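Long-range contact in iminosuccinate reductase (Paracoccus denitrificans, PDB 6RQA), which catalyses the NADH-dependent reduction of iminosuccinate to L-aspartate, which regenerates the amino group donor for the first step of the beta-hydroxyaspartate cycle: residues D243-Q248 with E273-I278. Numbering follows the deposited sequence.
With NAD (nicotinamide-adenine-dinucleotide), chain C.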
ATOM      1  N   ASP A 243     -12.828  -8.297  12.319  1.00 60.33           N
ATOM      2  CA  ASP A 243     -11.880  -8.109  11.227  1.00 65.51           C
ATOM      3  C   ASP A 243     -10.469  -7.852  11.747  1.00 61.59           C
ATOM      4  O   ASP A 243      -9.634  -7.311  11.017  1.00 62.19           O
ATOM      5  CB  ASP A 243     -12.322  -6.963  10.314  1.00 62.41           C
ATOM      6  CG  ASP A 243     -12.470  -5.647  11.056  1.00 52.87           C
ATOM      7  OD1 ASP A 243     -12.356  -5.640  12.301  1.00 44.80           O
ATOM      8  OD2 ASP A 243     -12.700  -4.615  10.391  1.00 54.51           O
ATOM      9  N   THR A 244     -10.193  -8.227  12.994  1.00 59.08           N
ATOM     10  CA  THR A 244      -8.918  -7.943  13.630  1.00 61.07           C
ATOM     11  C   THR A 244      -8.590  -9.077  14.588  1.00 66.30           C
ATOM     12  O   THR A 244      -9.479  -9.591  15.272  1.00 59.09           O
ATOM     13  CB  THR A 244      -8.958  -6.603  14.379  1.00 54.33           C
ATOM     14  OG1 THR A 244      -9.167  -5.537  13.444  1.00 61.17           O
ATOM     15  CG2 THR A 244      -7.659  -6.356  15.136  1.00 55.54           C
ATOM     16  N   LYS A 245      -7.318  -9.474  14.616  1.00 67.41           N
ATOM     17  CA  LYS A 245      -6.857 -10.482  15.561  1.00 63.52           C
ATOM     18  C   LYS A 245      -7.123 -10.014  16.986  1.00 52.26           C
ATOM     19  O   LYS A 245      -6.553  -9.015  17.434  1.00 59.42           O
ATOM     20  CB  LYS A 245      -5.369 -10.772  15.354  1.00 68.55           C
ATOM     21  CG  LYS A 245      -4.844 -11.955  16.154  1.00 75.15           C
ATOM     22  CD  LYS A 245      -3.339 -12.124  15.974  1.00 79.54           C
ATOM     23  CE  LYS A 245      -2.965 -12.326  14.512  1.00 77.65           C
ATOM     24  NZ  LYS A 245      -3.573 -13.560  13.938  1.00 77.55           N
ATOM     25  N   GLY A 246      -8.001 -10.721  17.700  1.00 44.10           N
ATOM     26  CA  GLY A 246      -8.391 -10.373  19.056  1.00 47.33           C
ATOM     27  C   GLY A 246      -9.876 -10.112  19.213  1.00 57.20           C
ATOM     28  O   GLY A 246     -10.420 -10.289  20.308  1.00 62.80           O
ATOM     29  N   LYS A 247     -10.541  -9.688  18.140  1.00 56.41           N
ATOM     30  CA  LYS A 247     -11.976  -9.458  18.184  1.00 52.68           C
ATOM     31  C   LYS A 247     -12.730 -10.783  18.156  1.00 55.79           C
ATOM     32  O   LYS A 247     -12.241 -11.793  17.644  1.00 61.45           O
ATOM     33  CB  LYS A 247     -12.421  -8.581  17.013  1.00 48.97           C
ATOM     34  CG  LYS A 247     -12.010  -7.120  17.135  1.00 45.81           C
ATOM     35  CD  LYS A 247     -12.475  -6.316  15.932  1.00 43.82           C
ATOM     36  CE  LYS A 247     -12.080  -4.854  16.055  1.00 49.52           C
ATOM     37  NZ  LYS A 247     -12.491  -4.067  14.859  1.00 58.61           N
ATOM     38  N   GLN A 248     -13.938 -10.767  18.717  1.00 60.35           N
ATOM     39  CA  GLN A 248     -14.750 -11.971  18.798  1.00 58.30           C
ATOM     40  C   GLN A 248     -16.210 -11.581  18.966  1.00 63.29           C
ATOM     41  O   GLN A 248     -16.532 -10.682  19.748  1.00 61.23           O
ATOM     42  CB  GLN A 248     -14.305 -12.867  19.961  1.00 51.94           C
ATOM     43  CG  GLN A 248     -15.071 -14.176  20.063  1.00 49.10           C
ATOM     44  CD  GLN A 248     -14.630 -15.014  21.243  1.00 62.46           C
ATOM     45  OE1 GLN A 248     -13.883 -14.550  22.104  1.00 76.39           O
ATOM     46  NE2 GLN A 248     -15.093 -16.257  21.291  1.00 69.99           N
ATOM     47  N   GLU A 273     -13.738 -14.279  12.222  1.00 49.00           N
ATOM     48  CA  GLU A 273     -14.408 -14.898  13.362  1.00 58.41           C
ATOM     49  C   GLU A 273     -13.894 -16.310  13.617  1.00 50.73           C
ATOM     50  O   GLU A 273     -13.920 -16.781  14.760  1.00 47.96           O
ATOM     51  CB  GLU A 273     -15.921 -14.908  13.133  1.00 47.26           C
ATOM     52  CG  GLU A 273     -16.747 -15.282  14.357  1.00 35.72           C
ATOM     53  CD  GLU A 273     -16.526 -14.335  15.523  1.00 48.37           C
ATOM     54  OE1 GLU A 273     -16.283 -14.822  16.646  1.00 57.85           O
ATOM     55  OE2 GLU A 273     -16.592 -13.106  15.315  1.00 47.70           O
ATOM     56  N   CYS A 274     -13.414 -16.991  12.577  1.00 50.58           N
ATOM     57  CA  CYS A 274     -12.903 -18.351  12.719  1.00 63.13           C
ATOM     58  C   CYS A 274     -11.559 -18.417  13.432  1.00 63.63           C
ATOM     59  O   CYS A 274     -11.081 -19.527  13.694  1.00 64.72           O
ATOM     60  CB  CYS A 274     -12.783 -19.008  11.343  1.00 67.47           C
ATOM     61  SG  CYS A 274     -14.330 -19.098  10.417  1.00 69.93           S
ATOM     62  N   GLN A 275     -10.941 -17.278  13.757  1.00 60.24           N
ATOM     63  CA  GLN A 275      -9.622 -17.291  14.380  1.00 60.70           C
ATOM     64  C   GLN A 275      -9.621 -17.985  15.736  1.00 64.50           C
ATOM     65  O   GLN A 275      -8.575 -18.483  16.165  1.00 75.42           O
ATOM     66  CB  GLN A 275      -9.098 -15.862  14.534  1.00 60.58           C
ATOM     67  CG  GLN A 275      -9.826 -15.045  15.592  1.00 55.79           C
ATOM     68  CD  GLN A 275      -9.314 -13.622  15.688  1.00 52.68           C
ATOM     69  OE1 GLN A 275      -8.362 -13.341  16.415  1.00 63.21           O
ATOM     70  NE2 GLN A 275      -9.948 -12.714  14.955  1.00 48.14           N
ATOM     71  N   HIS A 276     -10.765 -18.034  16.417  1.00 63.19           N
ATOM     72  CA  HIS A 276     -10.831 -18.633  17.743  1.00 60.33           C
ATOM     73  C   HIS A 276     -11.116 -20.127  17.687  1.00 66.58           C
ATOM     74  O   HIS A 276     -10.538 -20.896  18.463  1.00 76.70           O
ATOM     75  CB  HIS A 276     -11.890 -17.917  18.583  1.00 60.17           C
ATOM     76  CG  HIS A 276     -11.715 -16.432  18.622  1.00 59.62           C
ATOM     77  ND1 HIS A 276     -10.807 -15.810  19.452  1.00 58.82           N
ATOM     78  CD2 HIS A 276     -12.320 -15.444  17.921  1.00 57.78           C
ATOM     79  CE1 HIS A 276     -10.864 -14.504  19.267  1.00 57.08           C
ATOM     80  NE2 HIS A 276     -11.774 -14.255  18.341  1.00 58.14           N
ATOM     81  N   ALA A 277     -11.996 -20.559  16.781  1.00 69.10           N
ATOM     82  CA  ALA A 277     -12.220 -21.986  16.590  1.00 78.12           C
ATOM     83  C   ALA A 277     -11.036 -22.664  15.911  1.00 81.89           C
ATOM     84  O   ALA A 277     -10.877 -23.882  16.041  1.00 78.52           O
ATOM     85  CB  ALA A 277     -13.496 -22.216  15.780  1.00 72.06           C
ATOM     86  N   ILE A 278     -10.208 -21.906  15.193  1.00 78.30           N
ATOM     87  CA  ILE A 278      -8.990 -22.463  14.613  1.00 77.37           C
ATOM     88  C   ILE A 278      -7.930 -22.662  15.688  1.00 83.53           C
ATOM     89  O   ILE A 278      -7.285 -23.715  15.757  1.00 93.98           O
ATOM     90  CB  ILE A 278      -8.480 -21.557  13.476  1.00 76.68           C
ATOM     91  CG1 ILE A 278      -9.327 -21.745  12.214  1.00 75.87           C
ATOM     92  CG2 ILE A 278      -7.011 -21.831  13.182  1.00 79.42           C
ATOM     93  CD1 ILE A 278      -9.168 -23.102  11.570  1.00 79.59           C
TER
HETATM   94  PA  NAD C 401     -19.401   1.401  15.722  0.82 75.29           P
HETATM   95  O1A NAD C 401     -18.395   1.588  16.823  0.82 74.69           O
HETATM   96  O2A NAD C 401     -20.312   2.373  15.046  0.82 69.43           O
HETATM   97  O5B NAD C 401     -20.542   0.440  16.608  0.82 69.20           O
HETATM   98  C5B NAD C 401     -19.818  -0.456  17.357  0.82 56.92           C
HETATM   99  C4B NAD C 401     -20.778  -1.365  18.079  0.82 57.34           C
HETATM  100  O4B NAD C 401     -20.028  -2.388  18.708  0.82 53.49           O
HETATM  101  C3B NAD C 401     -21.399  -0.508  19.178  0.82 73.51           C
HETATM  102  O3B NAD C 401     -22.547   0.028  18.606  0.82 82.06           O
HETATM  103  C2B NAD C 401     -21.705  -1.554  20.256  0.82 66.49           C
HETATM  104  O2B NAD C 401     -22.936  -2.165  20.059  0.82 66.72           O
HETATM  105  C1B NAD C 401     -20.590  -2.645  19.993  0.82 58.13           C
HETATM  106  N9A NAD C 401     -19.485  -2.521  20.950  0.82 62.12           N
HETATM  107  C8A NAD C 401     -18.615  -1.444  21.200  0.82 69.34           C
HETATM  108  N7A NAD C 401     -17.724  -1.710  22.156  0.82 73.60           N
HETATM  109  C5A NAD C 401     -18.019  -3.027  22.553  0.82 74.78           C
HETATM  110  C6A NAD C 401     -17.443  -3.890  23.523  0.82 78.93           C
HETATM  111  N6A NAD C 401     -16.389  -3.455  24.270  0.82 74.07           N
HETATM  112  N1A NAD C 401     -17.940  -5.155  23.709  0.82 82.43           N
HETATM  113  C2A NAD C 401     -19.002  -5.517  22.921  0.82 76.16           C
HETATM  114  N3A NAD C 401     -19.647  -4.814  21.965  0.82 70.01           N
HETATM  115  C4A NAD C 401     -19.119  -3.551  21.810  0.82 70.42           C
HETATM  116  O3  NAD C 401     -18.522   0.421  14.791  0.82 90.46           O
HETATM  117  PN  NAD C 401     -19.011   0.303  13.287  0.82 83.58           P
HETATM  118  O1N NAD C 401     -20.472   0.098  12.970  0.82 73.00           O
HETATM  119  O2N NAD C 401     -17.994   1.157  12.618  0.82 84.72           O
HETATM  120  O5D NAD C 401     -18.386  -1.258  12.698  0.82 83.90           O
HETATM  121  C5D NAD C 401     -18.429  -2.116  13.755  0.82 73.88           C
HETATM  122  C4D NAD C 401     -17.558  -3.305  13.435  0.82 65.32           C
HETATM  123  O4D NAD C 401     -17.650  -3.566  12.018  0.82 67.08           O
HETATM  124  C3D NAD C 401     -16.087  -2.882  13.724  0.82 61.50           C
HETATM  125  O3D NAD C 401     -15.550  -3.895  14.498  0.82 56.40           O
HETATM  126  C2D NAD C 401     -15.455  -2.841  12.320  0.82 63.63           C
HETATM  127  O2D NAD C 401     -14.169  -3.357  12.261  0.82 68.66           O
HETATM  128  C1D NAD C 401     -16.356  -3.881  11.612  0.82 58.36           C
HETATM  129  N1N NAD C 401     -16.289  -3.665  10.112  0.82 48.34           N
HETATM  130  C2N NAD C 401     -16.227  -4.794   9.349  0.82 47.39           C
HETATM  131  C3N NAD C 401     -16.163  -4.680   7.961  0.82 49.80           C
HETATM  132  C7N NAD C 401     -16.100  -5.965   7.204  0.82 43.11           C
HETATM  133  O7N NAD C 401     -16.031  -5.994   5.980  0.82 31.67           O
HETATM  134  N7N NAD C 401     -16.124  -7.118   7.950  0.82 41.81           N
HETATM  135  C4N NAD C 401     -16.160  -3.415   7.372  0.82 47.08           C
HETATM  136  C5N NAD C 401     -16.222  -2.282   8.174  0.82 47.95           C
HETATM  137  C6N NAD C 401     -16.287  -2.410   9.566  0.82 50.76           C
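Q275 and H276, on the short helix 275-279, grip the backbone of a type II beta turn, T244 to K247, in a polar surface contact at the C-terminal side of strand 235-239 of the parallel nucleotide-binding sheet. It illustrates how side chains can hold a loop by its main chain. The Q275 amide works with both ends: OE1 accepts from G246 N at 2.9 Å, while NE2 donates to T244 O at 3.2 Å, nearly straight at 166° but from above the carbonyl plane. On the opposite face of that plane K247 N closes the turn onto the same oxygen, and Q275 NE2 also bonds to G272 O. A chi1 of 71° and an extended chain bring the Q275 amide to the turn.

H276 meets the turn edge-on, NE2 donating in the ring plane to K247 O at 2.6 Å. Its ring is sandwiched: Q248 CG makes a CH-pi contact 4.0 Å from the centroid, the Q248 amide stacking at 19° to the ring with its NE2 bonded to L250 O, while Q275 CG lies against the other face. The carboxylate of E273 brushes Q248 CG and bonds to T242 OG1 and to the backbone N of E249 and L250, joining the loop before the helix to T242 and to strand 248-250.

D243, just before the turn, and K247, its last residue, reach the cofactor. D243 OD2 accepts from NAD O2D at 2.7 Å. K247 NZ donates to NAD O3D and forms a salt bridge with D243 OD1. This loop forms the nicotinamide-ribose end of the NAD pocket in the Rossmann-type domain of this ornithine cyclodeaminase/mu-crystallin family member.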